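Local coordinates for D-methionine transport system permease protein metI (Escherichia coli, PDB 3TUI) that forms the membrane-spanning permease of an ABC transporter for D-methionine and probably carries the substrate across the bacterial inner membrane, at residues L96-M107 against A149-Y160; A111-I120 against V137-L146. All coordinates share one frame; numbering follows the deposited sequence.

Contact 1: L96-M107 against A149-Y160; sequences LTVGAAPFIARM and AATITLITLVGY
Met107 turns its CG beside the backbone N (chi1 -74°) and runs fully extended from there, which carries SD and CE across to Ala149 and Ile152. Two helices of the type I ABC permease fold meet here, antiparallel with a crossing angle of 161° and axes 10.3 Å apart. Met107 SD rests 3.6 Å from Ala149 CB, while the side chains of Met107 and Ile152 cross at about a right angle, the CE methyl lying against the CG2 branch. One turn along, Ile104 presents the CG1-CD1 arm to Thr153, with CD1 3.6 Å from Thr153 CG2. Toward the Leu96 end, Ala100 CB abuts Leu157 CD1 at 4.0 Å. Leu96 and Leu157 cross obliquely, and Leu96 CD1 also packs 3.7 Å from Tyr160 CB. The Phe103 ring also approaches that of Tyr160, but it is poorly ordered and modelled too close to the tyrosine hydroxyl, so how the two rings meet is doubtful. Thr156 CG2 sits over the centre of one Tyr160 face, and Gly99 O lies at the edge of that ring, 3.7 Å from Tyr160 CE2. Phe68 stacks on Tyr160 as well, and Ser23 and Phe28 of helix 3-40 touch Leu157 and Ile104. The hydroxyl of Thr153 is turned back on its own helix: OG1 donates to Ala149 O at 2.8 Å from above the carbonyl plane, with Thr153 N bonding the same oxygen from the opposite face.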
# COMPACT_ATOMS: atom_id res chain seq x y z
N LEU A 96 6.72 -23.30 -34.14
CA LEU A 96 7.03 -23.44 -32.74
C LEU A 96 7.37 -22.03 -32.18
O LEU A 96 7.01 -21.70 -31.05
CB LEU A 96 8.17 -24.45 -32.63
CG LEU A 96 8.22 -25.37 -31.42
CD1 LEU A 96 6.92 -26.13 -31.31
CD2 LEU A 96 9.41 -26.34 -31.54
N THR A 97 8.02 -21.20 -32.98
CA THR A 97 8.23 -19.81 -32.56
C THR A 97 7.02 -18.93 -32.81
O THR A 97 6.78 -17.96 -32.09
CB THR A 97 9.42 -19.12 -33.23
OG1 THR A 97 9.06 -18.82 -34.58
CG2 THR A 97 10.66 -19.99 -33.17
N VAL A 98 6.27 -19.21 -33.86
CA VAL A 98 5.09 -18.41 -34.07
C VAL A 98 4.15 -18.67 -32.89
O VAL A 98 3.34 -17.83 -32.53
CB VAL A 98 4.40 -18.72 -35.41
CG1 VAL A 98 3.07 -17.98 -35.51
CG2 VAL A 98 5.31 -18.33 -36.57
N GLY A 99 4.29 -19.85 -32.30
CA GLY A 99 3.41 -20.26 -31.21
C GLY A 99 3.84 -19.67 -29.88
O GLY A 99 3.04 -19.60 -28.94
N ALA A 100 5.12 -19.33 -29.81
CA ALA A 100 5.75 -18.69 -28.65
C ALA A 100 5.66 -17.17 -28.56
O ALA A 100 5.74 -16.64 -27.46
CB ALA A 100 7.22 -19.11 -28.54
N ALA A 101 5.55 -16.46 -29.69
CA ALA A 101 5.62 -14.99 -29.63
C ALA A 101 4.50 -14.34 -28.80
O ALA A 101 4.77 -13.50 -27.93
CB ALA A 101 5.69 -14.36 -31.03
N PRO A 102 3.25 -14.73 -29.06
CA PRO A 102 2.15 -14.21 -28.24
C PRO A 102 2.32 -14.47 -26.73
O PRO A 102 2.22 -13.51 -25.98
CB PRO A 102 0.92 -14.94 -28.80
CG PRO A 102 1.46 -16.07 -29.66
CD PRO A 102 2.77 -15.57 -30.17
N PHE A 103 2.61 -15.70 -26.29
CA PHE A 103 2.96 -15.92 -24.88
C PHE A 103 3.98 -14.93 -24.41
O PHE A 103 3.81 -14.31 -23.36
CB PHE A 103 3.56 -17.31 -24.63
CG PHE A 103 2.61 -18.40 -24.84
CD1 PHE A 103 1.74 -18.76 -23.80
CD2 PHE A 103 2.53 -19.06 -26.05
CE1 PHE A 103 0.81 -19.78 -23.96
CE2 PHE A 103 1.61 -20.08 -26.24
CZ PHE A 103 0.73 -20.45 -25.19
N ILE A 104 5.05 -14.81 -25.17
CA ILE A 104 6.17 -14.03 -24.69
C ILE A 104 5.78 -12.54 -24.61
O ILE A 104 5.91 -11.94 -23.53
CB ILE A 104 7.38 -14.23 -25.60
CG1 ILE A 104 7.94 -15.64 -25.37
CG2 ILE A 104 8.41 -13.13 -25.35
CD1 ILE A 104 8.92 -16.12 -26.40
N ALA A 105 5.27 -11.96 -25.69
CA ALA A 105 4.96 -10.53 -25.68
C ALA A 105 3.98 -10.16 -24.56
O ALA A 105 4.22 -9.20 -23.81
CB ALA A 105 4.44 -10.06 -27.01
N ARG A 106 2.89 -10.91 -24.43
CA ARG A 106 1.98 -10.67 -23.33
C ARG A 106 2.69 -10.69 -21.98
O ARG A 106 2.45 -9.81 -21.14
CB ARG A 106 0.84 -11.68 -23.32
CG ARG A 106 -0.26 -11.29 -22.37
CD ARG A 106 -0.59 -9.79 -22.48
NE ARG A 106 -1.03 -9.38 -23.82
CZ ARG A 106 -2.30 -9.16 -24.15
NH1 ARG A 106 -3.24 -9.31 -23.23
NH2 ARG A 106 -2.62 -8.80 -25.38
N MET A 107 3.56 -11.68 -21.77
CA MET A 107 4.30 -11.74 -20.51
C MET A 107 5.21 -10.56 -20.30
O MET A 107 5.22 -9.97 -19.22
CB MET A 107 5.10 -13.02 -20.36
CG MET A 107 4.25 -14.20 -20.05
SD MET A 107 5.33 -15.63 -19.99
CE MET A 107 4.10 -16.90 -19.64
N ALA A 149 9.59 -15.32 -17.13
CA ALA A 149 8.86 -15.63 -18.38
C ALA A 149 9.59 -16.62 -19.27
O ALA A 149 8.98 -17.45 -19.95
CB ALA A 149 8.56 -14.37 -19.18
N ALA A 150 10.92 -16.49 -19.31
CA ALA A 150 11.76 -17.36 -20.14
C ALA A 150 11.65 -18.80 -19.68
O ALA A 150 11.41 -19.74 -20.48
CB ALA A 150 13.22 -16.89 -20.08
N THR A 151 11.87 -18.96 -18.38
CA THR A 151 11.62 -20.24 -17.73
C THR A 151 10.25 -20.66 -18.23
O THR A 151 10.14 -21.62 -19.00
CB THR A 151 11.63 -20.13 -16.19
OG1 THR A 151 12.78 -19.40 -15.75
CG2 THR A 151 11.60 -21.54 -15.54
N ILE A 152 9.22 -19.92 -17.87
CA ILE A 152 7.90 -20.38 -18.22
C ILE A 152 7.69 -20.59 -19.75
O ILE A 152 6.90 -21.46 -20.14
CB ILE A 152 6.78 -19.52 -17.59
CG1 ILE A 152 5.46 -20.28 -17.63
CG2 ILE A 152 6.71 -18.16 -18.22
CD1 ILE A 152 5.38 -21.33 -16.51
N THR A 153 8.42 -19.86 -20.60
CA THR A 153 8.30 -20.05 -22.06
C THR A 153 8.93 -21.36 -22.60
O THR A 153 8.29 -22.15 -23.33
CB THR A 153 8.94 -18.81 -22.80
OG1 THR A 153 8.09 -17.67 -22.64
CG2 THR A 153 9.14 -19.06 -24.31
N LEU A 154 10.20 -21.56 -22.24
CA LEU A 154 10.93 -22.78 -22.57
C LEU A 154 10.20 -24.05 -22.13
O LEU A 154 10.09 -25.01 -22.91
CB LEU A 154 12.31 -22.74 -21.92
CG LEU A 154 13.33 -21.84 -22.60
CD1 LEU A 154 14.39 -21.46 -21.64
CD2 LEU A 154 13.91 -22.54 -23.83
N ILE A 155 9.69 -24.05 -20.90
CA ILE A 155 8.84 -25.17 -20.50
C ILE A 155 7.67 -25.27 -21.45
O ILE A 155 7.42 -26.34 -21.99
CB ILE A 155 8.35 -25.11 -19.03
CG1 ILE A 155 9.51 -25.43 -18.08
CG2 ILE A 155 7.25 -26.17 -18.79
CD1 ILE A 155 9.34 -24.89 -16.65
N THR A 156 6.94 -24.18 -21.67
CA THR A 156 5.81 -24.29 -22.59
C THR A 156 6.32 -24.91 -23.90
O THR A 156 5.72 -25.87 -24.42
CB THR A 156 5.10 -22.94 -22.86
OG1 THR A 156 4.22 -22.62 -21.78
CG2 THR A 156 4.28 -23.01 -24.14
N LEU A 157 7.44 -24.40 -24.43
CA LEU A 157 7.94 -24.96 -25.69
C LEU A 157 8.24 -26.46 -25.70
O LEU A 157 8.09 -27.09 -26.76
CB LEU A 157 9.13 -24.18 -26.25
CG LEU A 157 8.55 -22.96 -26.93
CD1 LEU A 157 9.65 -22.20 -27.61
CD2 LEU A 157 7.57 -23.46 -27.98
N VAL A 158 8.65 -27.05 -24.57
CA VAL A 158 8.77 -28.50 -24.53
C VAL A 158 7.47 -29.21 -24.91
O VAL A 158 7.43 -30.00 -25.89
CB VAL A 158 9.18 -29.02 -23.16
CG1 VAL A 158 8.89 -30.55 -23.08
CG2 VAL A 158 10.62 -28.65 -22.83
N GLY A 159 6.40 -28.93 -24.18
CA GLY A 159 5.11 -29.50 -24.54
C GLY A 159 4.75 -29.26 -26.01
O GLY A 159 4.17 -30.12 -26.67
N TYR A 160 5.11 -28.08 -26.51
CA TYR A 160 4.83 -27.68 -27.88
C TYR A 160 5.64 -28.50 -28.87
O TYR A 160 5.09 -29.02 -29.85
CB TYR A 160 5.18 -26.20 -28.00
CG TYR A 160 4.02 -25.28 -27.72
CD1 TYR A 160 2.92 -25.72 -26.95
CD2 TYR A 160 3.98 -24.00 -28.26
CE1 TYR A 160 1.84 -24.88 -26.70
CE2 TYR A 160 2.91 -23.14 -28.01
CZ TYR A 160 1.84 -23.59 -27.24
OH TYR A 160 0.79 -22.74 -27.01

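Contact 2: A111-I120 against V137-L146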
# COMPACT_ATOMS: atom_id res chain seq x y z
N ALA A 111 5.19 -8.08 -17.32
CA ALA A 111 6.36 -7.86 -16.48
C ALA A 111 6.68 -6.36 -16.41
O ALA A 111 6.86 -5.81 -15.31
CB ALA A 111 7.58 -8.66 -16.97
N LEU A 112 6.72 -5.69 -17.56
CA LEU A 112 6.98 -4.27 -17.52
C LEU A 112 5.95 -3.59 -16.61
O LEU A 112 6.33 -2.70 -15.83
CB LEU A 112 6.99 -3.63 -18.92
CG LEU A 112 8.24 -3.93 -19.76
CD1 LEU A 112 8.08 -3.43 -21.20
CD2 LEU A 112 9.48 -3.35 -19.11
N LEU A 113 4.69 -4.01 -16.63
CA LEU A 113 3.64 -3.31 -15.85
C LEU A 113 3.85 -3.37 -14.30
O LEU A 113 3.20 -2.61 -13.55
CB LEU A 113 2.25 -3.83 -16.21
CG LEU A 113 1.65 -3.46 -17.57
CD1 LEU A 113 0.47 -4.38 -17.83
CD2 LEU A 113 1.19 -2.04 -17.67
N GLU A 114 4.73 -4.28 -13.86
CA GLU A 114 5.19 -4.42 -12.47
C GLU A 114 6.07 -3.27 -12.00
O GLU A 114 6.22 -3.07 -10.80
CB GLU A 114 6.02 -5.68 -12.31
CG GLU A 114 5.34 -6.98 -12.64
CD GLU A 114 4.44 -7.46 -11.53
OE1 GLU A 114 4.80 -8.48 -10.87
OE2 GLU A 114 3.38 -6.82 -11.31
N ILE A 115 6.69 -2.57 -12.94
CA ILE A 115 7.57 -1.44 -12.67
C ILE A 115 6.80 -0.16 -12.41
O ILE A 115 6.04 0.29 -13.27
CB ILE A 115 8.53 -1.17 -13.84
CG1 ILE A 115 9.31 -2.42 -14.20
CG2 ILE A 115 9.47 -0.03 -13.48
CD1 ILE A 115 10.30 -2.20 -15.30
N PRO A 116 7.02 0.43 -11.22
CA PRO A 116 6.34 1.64 -10.74
C PRO A 116 6.58 2.83 -11.66
O PRO A 116 7.72 3.14 -11.98
CB PRO A 116 7.01 1.88 -9.38
CG PRO A 116 7.55 0.56 -8.98
CD PRO A 116 7.99 -0.08 -10.24
N THR A 117 5.50 3.50 -12.04
CA THR A 117 5.56 4.47 -13.13
C THR A 117 6.44 5.67 -12.81
O THR A 117 6.82 6.44 -13.70
CB THR A 117 4.15 4.96 -13.51
OG1 THR A 117 3.51 5.56 -12.38
CG2 THR A 117 3.31 3.80 -14.01
N GLY A 118 6.74 5.85 -11.53
CA GLY A 118 7.55 6.97 -11.08
C GLY A 118 8.99 6.78 -11.49
O GLY A 118 9.81 7.69 -11.34
N LEU A 119 9.30 5.60 -11.99
CA LEU A 119 10.64 5.31 -12.44
C LEU A 119 10.85 5.95 -13.79
O LEU A 119 11.89 6.54 -14.03
CB LEU A 119 10.85 3.81 -12.51
CG LEU A 119 12.05 3.43 -11.66
CD1 LEU A 119 11.73 3.77 -10.23
CD2 LEU A 119 12.39 1.96 -11.83
N ILE A 120 9.86 5.81 -14.66
CA ILE A 120 9.82 6.56 -15.91
C ILE A 120 10.07 8.04 -15.66
O ILE A 120 10.92 8.67 -16.30
CB ILE A 120 8.41 6.49 -16.59
CG1 ILE A 120 8.01 5.05 -16.92
CG2 ILE A 120 8.39 7.32 -17.85
CD1 ILE A 120 9.13 4.23 -17.35
N VAL A 137 16.66 1.48 -18.16
CA VAL A 137 15.78 1.38 -17.00
C VAL A 137 14.78 0.21 -17.03
O VAL A 137 14.92 -0.75 -16.27
CB VAL A 137 15.06 2.71 -16.70
CG1 VAL A 137 14.04 2.53 -15.59
CG2 VAL A 137 16.08 3.77 -16.29
N LEU A 138 13.77 0.27 -17.90
CA LEU A 138 12.68 -0.72 -17.85
C LEU A 138 13.08 -2.20 -17.86
O LEU A 138 12.66 -2.96 -16.98
CB LEU A 138 11.66 -0.44 -18.96
CG LEU A 138 10.58 0.46 -18.38
CD1 LEU A 138 11.24 1.67 -17.77
CD2 LEU A 138 9.48 0.85 -19.38
N LEU A 139 13.88 -2.61 -18.85
CA LEU A 139 14.23 -4.02 -18.94
C LEU A 139 14.96 -4.53 -17.70
O LEU A 139 14.58 -5.55 -17.12
CB LEU A 139 15.00 -4.36 -20.22
CG LEU A 139 14.23 -4.26 -21.53
CD1 LEU A 139 15.18 -4.37 -22.72
CD2 LEU A 139 13.15 -5.34 -21.59
N PRO A 140 16.01 -3.80 -17.29
CA PRO A 140 16.76 -4.16 -16.08
C PRO A 140 15.83 -4.43 -14.88
O PRO A 140 16.03 -5.38 -14.12
CB PRO A 140 17.63 -2.92 -15.84
CG PRO A 140 17.81 -2.33 -17.20
CD PRO A 140 16.50 -2.55 -17.90
N GLU A 141 14.79 -3.60 -14.74
CA GLU A 141 13.88 -3.68 -13.61
C GLU A 141 12.97 -4.91 -13.62
O GLU A 141 12.57 -5.39 -12.55
CB GLU A 141 13.06 -2.39 -13.52
CG GLU A 141 13.86 -1.15 -13.11
CD GLU A 141 14.61 -1.32 -11.80
OE1 GLU A 141 13.96 -1.40 -10.73
OE2 GLU A 141 15.85 -1.42 -11.85
N ALA A 142 12.61 -5.40 -14.80
CA ALA A 142 11.80 -6.62 -14.90
C ALA A 142 12.64 -7.87 -15.13
O ALA A 142 12.09 -8.95 -15.35
CB ALA A 142 10.71 -6.49 -16.00
N LEU A 143 13.97 -7.73 -15.10
CA LEU A 143 14.85 -8.86 -15.39
C LEU A 143 14.40 -10.13 -14.65
O LEU A 143 14.33 -11.22 -15.24
CB LEU A 143 16.31 -8.56 -15.09
CG LEU A 143 17.15 -9.80 -15.39
CD1 LEU A 143 17.30 -9.95 -16.92
CD2 LEU A 143 18.51 -9.70 -14.81
N PRO A 144 14.11 -10.00 -13.35
CA PRO A 144 13.51 -11.15 -12.66
C PRO A 144 12.22 -11.58 -13.34
O PRO A 144 12.04 -12.77 -13.62
CB PRO A 144 13.21 -10.60 -11.26
CG PRO A 144 13.32 -9.12 -11.38
CD PRO A 144 14.35 -8.88 -12.44
N GLY A 145 11.35 -10.62 -13.64
CA GLY A 145 10.10 -10.93 -14.31
C GLY A 145 10.35 -11.64 -15.62
O GLY A 145 9.74 -12.69 -15.91
N LEU A 146 11.27 -11.07 -16.40
CA LEU A 146 11.53 -11.55 -17.75
C LEU A 146 12.19 -12.90 -17.71
O LEU A 146 11.91 -13.75 -18.55
CB LEU A 146 12.39 -10.56 -18.54
CG LEU A 146 11.69 -9.25 -18.91
CD1 LEU A 146 12.64 -8.28 -19.62
CD2 LEU A 146 10.45 -9.55 -19.76
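Ile115 directs its CD1 end across the side chain of Glu141, meeting the aliphatic CB at 3.3 Å and Leu138 CG at 4.1 Å. Leu138 is gripped by two further residues of 111-120: Leu112 CD2 packs 3.6 Å from Leu138 CB, and Ile120 CD1 reaches the CD1 branch of Leu138, each pair crossing at about a right angle. Farther along, Leu119 CD2 lies 3.7 Å from Glu141 CG. At the other end small residues bring the backbones together: Ala111 CB touches Ala142 CB at 3.9 Å, and the CA atoms of Ala111 and Gly145 are 5.3 Å apart. A type I turn from Leu112 to Ile115, closed by Ile115 N to Leu112 O at 2.9 Å, swings Ile115 onto the facing helix. That helix is kinked around Pro140 and Pro144, whose nitrogens cannot donate to the preceding turn. The bend of Glu141 at its second torsion (chi2 -55°) leads to a carboxylate whose two oxygens are hydrogen-bonded to a chain of another protein, presumably the ATPase. The run from Val137 to Pro140 fits the final part of the EAA motif, whose loop carries the coupling helix of these permeases, here probably helix 118-125. Behind the contact, Tyr39 of helix 3-40 touches both Leu112 and Leu138, so this pairing of helix 130-163 with the end of helix 89-112 and the start of helix 118-125 is backed by helix 3-40.

In the fold
Both contacts join helix 89-112 to helix 130-163, and contact 2 is nested within the chain loop that contact 1 closes. The centre of contact 1 lies about 2 Å from that of the chain, the centre of contact 2 about 20 Å, and the two are 20 Å apart. Contact 2, though far from the middle of the chain, is the buried one, with another protein against part of it; contact 1 is partly buried. Two antiparallel helices, one of them kinked at Pro102, meet in contact 1 through aromatic, threonine and methionine groups as well as aliphatic ones. In contact 2 the end of one helix, a turn and the next short helix lie on helix 130-163 through aliphatic groups and alanines, and its glutamate serves the subunit interface.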